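Local atomic coordinates of peruvianin-I (Thevetia peruviana, PDB entry 6ORM), a protein that probably acts as a cysteine peptidase of the plant's latex, although its fold is that of a germin-like protein of the cupin family. Residues Val78-Gly83 against Val138-Asn144. Coordinates in Å, arbitrary orientation, origin at the centre of the assembly. Residues are numbered along the deposited sequence.
With NAG (2-acetamido-2-deoxy-beta-D-glucopyranose), chain E.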
loop_
_atom_site.group_PDB
_atom_site.type_symbol
_atom_site.label_atom_id
_atom_site.label_comp_id
_atom_site.label_asym_id
_atom_site.label_seq_id
_atom_site.Cartn_x
_atom_site.Cartn_y
_atom_site.Cartn_z
ATOM N N VAL A 78 -2.602 27.538 15.877
ATOM C CA VAL A 78 -2.650 28.476 16.991
ATOM C C VAL A 78 -4.086 28.954 17.143
ATOM O O VAL A 78 -4.717 29.367 16.163
ATOM C CB VAL A 78 -1.688 29.659 16.777
ATOM C CG1 VAL A 78 -1.797 30.659 17.922
ATOM C CG2 VAL A 78 -0.258 29.154 16.630
ATOM N N LEU A 79 -4.598 28.893 18.368
ATOM C CA LEU A 79 -5.960 29.299 18.682
ATOM C C LEU A 79 -5.911 30.509 19.601
ATOM O O LEU A 79 -5.300 30.452 20.674
ATOM C CB LEU A 79 -6.734 28.158 19.343
ATOM C CG LEU A 79 -7.141 26.973 18.467
ATOM C CD1 LEU A 79 -7.687 25.841 19.326
ATOM C CD2 LEU A 79 -8.166 27.401 17.425
ATOM N N LEU A 80 -6.545 31.600 19.177
ATOM C CA LEU A 80 -6.751 32.734 20.056
ATOM C C LEU A 80 -7.616 32.312 21.241
ATOM O O LEU A 80 -8.255 31.256 21.206
ATOM C CB LEU A 80 -7.415 33.877 19.290
ATOM C CG LEU A 80 -6.602 34.478 18.144
ATOM C CD1 LEU A 80 -7.455 35.441 17.337
ATOM C CD2 LEU A 80 -5.361 35.175 18.681
ATOM N N PRO A 81 -7.635 33.105 22.313
ATOM C CA PRO A 81 -8.599 32.852 23.390
ATOM C C PRO A 81 -10.013 32.757 22.833
ATOM O O PRO A 81 -10.414 33.539 21.968
ATOM C CB PRO A 81 -8.426 34.064 24.308
ATOM C CG PRO A 81 -7.010 34.483 24.095
ATOM C CD PRO A 81 -6.712 34.206 22.646
ATOM N N GLY A 82 -10.766 31.775 23.325
ATOM C CA GLY A 82 -12.088 31.505 22.802
ATOM C C GLY A 82 -12.120 30.877 21.427
ATOM O O GLY A 82 -13.213 30.619 20.908
ATOM N N GLY A 83 -10.961 30.622 20.815
ATOM C CA GLY A 83 -10.942 30.113 19.465
ATOM C C GLY A 83 -11.213 28.623 19.397
ATOM O O GLY A 83 -11.023 27.873 20.355
ATOM N N VAL A 138 -10.860 23.054 20.802
ATOM C CA VAL A 138 -11.345 24.279 21.427
ATOM C C VAL A 138 -10.310 24.742 22.441
ATOM O O VAL A 138 -9.794 23.940 23.225
ATOM C CB VAL A 138 -12.721 24.082 22.100
ATOM C CG1 VAL A 138 -13.200 25.385 22.740
ATOM C CG2 VAL A 138 -13.744 23.573 21.092
ATOM N N ASN A 139 -10.011 26.039 22.423
ATOM C CA ASN A 139 -9.117 26.652 23.398
ATOM C C ASN A 139 -9.862 26.847 24.716
ATOM O O ASN A 139 -10.825 27.617 24.779
ATOM C CB ASN A 139 -8.602 27.986 22.857
ATOM C CG ASN A 139 -7.518 28.598 23.724
ATOM O OD1 ASN A 139 -7.246 28.133 24.831
ATOM N ND2 ASN A 139 -6.893 29.655 23.220
ATOM N N VAL A 140 -9.425 26.147 25.764
ATOM C CA VAL A 140 -10.044 26.255 27.079
ATOM C C VAL A 140 -9.096 26.838 28.124
ATOM O O VAL A 140 -9.445 26.905 29.302
ATOM C CB VAL A 140 -10.601 24.895 27.549
ATOM C CG1 VAL A 140 -11.726 24.440 26.629
ATOM C CG2 VAL A 140 -9.496 23.849 27.616
ATOM N N GLY A 141 -7.894 27.253 27.721
ATOM C CA GLY A 141 -6.935 27.846 28.619
ATOM C C GLY A 141 -6.824 29.350 28.459
ATOM O O GLY A 141 -7.625 30.001 27.784
ATOM N N THR A 142 -5.813 29.907 29.120
ATOM C CA THR A 142 -5.541 31.333 29.043
ATOM C C THR A 142 -4.562 31.606 27.907
ATOM O O THR A 142 -3.678 30.796 27.614
ATOM C CB THR A 142 -4.971 31.864 30.361
ATOM O OG1 THR A 142 -3.895 31.022 30.790
ATOM C CG2 THR A 142 -6.047 31.905 31.439
ATOM N N GLY A 143 -4.736 32.758 27.263
ATOM C CA GLY A 143 -3.911 33.126 26.128
ATOM C C GLY A 143 -4.115 32.218 24.921
ATOM O O GLY A 143 -5.146 31.558 24.758
ATOM N N ASN A 144 -3.091 32.184 24.070
ATOM C CA ASN A 144 -3.122 31.362 22.871
ATOM C C ASN A 144 -2.840 29.905 23.203
ATOM O O ASN A 144 -2.052 29.590 24.099
ATOM C CB ASN A 144 -2.080 31.829 21.855
ATOM C CG ASN A 144 -2.384 33.188 21.265
ATOM O OD1 ASN A 144 -3.497 33.705 21.364
ATOM N ND2 ASN A 144 -1.368 33.777 20.642
HETATM C C1 NAG E . -1.394 35.062 19.996
HETATM C C2 NAG E . -0.779 36.140 20.881
HETATM C C3 NAG E . -0.724 37.474 20.133
HETATM C C4 NAG E . 0.005 37.302 18.806
HETATM C C5 NAG E . -0.631 36.168 18.001
HETATM C C6 NAG E . 0.147 35.822 16.752
HETATM C C7 NAG E . -0.924 36.015 23.322
HETATM C C8 NAG E . -1.796 36.191 24.528
HETATM N N2 NAG E . -1.496 36.269 22.140
HETATM O O3 NAG E . -0.071 38.467 20.921
HETATM O O4 NAG E . -0.065 38.518 18.063
HETATM O O5 NAG E . -0.661 34.966 18.784
HETATM O O6 NAG E . 1.381 35.198 17.078
HETATM O O7 NAG E . 0.246 35.659 23.412
HETATM O O HOH W 1 -9.930 30.432 25.246
#
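Val138 lies near the end of strand 135-139; although its CA-to-CB bond points away from residues 78-83, its CA lies 3.8 Å and its CG1 4.1 Å from Gly83 O. Asn139 supplies both direct hydrogen bonds between the segments. Its backbone N donates to Gly83 O at 2.9 Å and a nearly straight 173°, linking the two segments where a type II turn, Leu80 to Gly83, closes with a 2.8 Å bond from Gly83 N to Leu80 O. The CA-to-CB bond of Asn139 points toward residues 78-83, and its ND2 bonds into both segments: it gives a weak bond to Leu80 O (2.9 Å, 149°) and a better-aligned one to Gly143 O (3.0 Å, 160°), while OD1 accepts from Gly141 N at 3.1 Å, an Asx turn. A water extends the link, accepting from Gly82 N at 2.5 Å and donating to Asn139 O at 3.0 Å. Gly143, with a positive phi of 66°, places its O 3.5 Å from CG of Pro81. Asn144 CA then makes a CA-H...O contact with Leu79 O (3.2 Å), and its OD1 packs 3.5 Å from Pro81 CD and 3.6 Å from Leu80 CD2. The 1.4 Å bond from Asn144 ND2 to NAG C1 proves N-glycosylation here. Leu79 pairs with Ala145 just beyond, where strands 73-79 and 145-151 run antiparallel. The contact thus joins two neighbouring loops at one end of a cupin beta-barrel, the fold of germin-like proteins, beside a glycosylated asparagine.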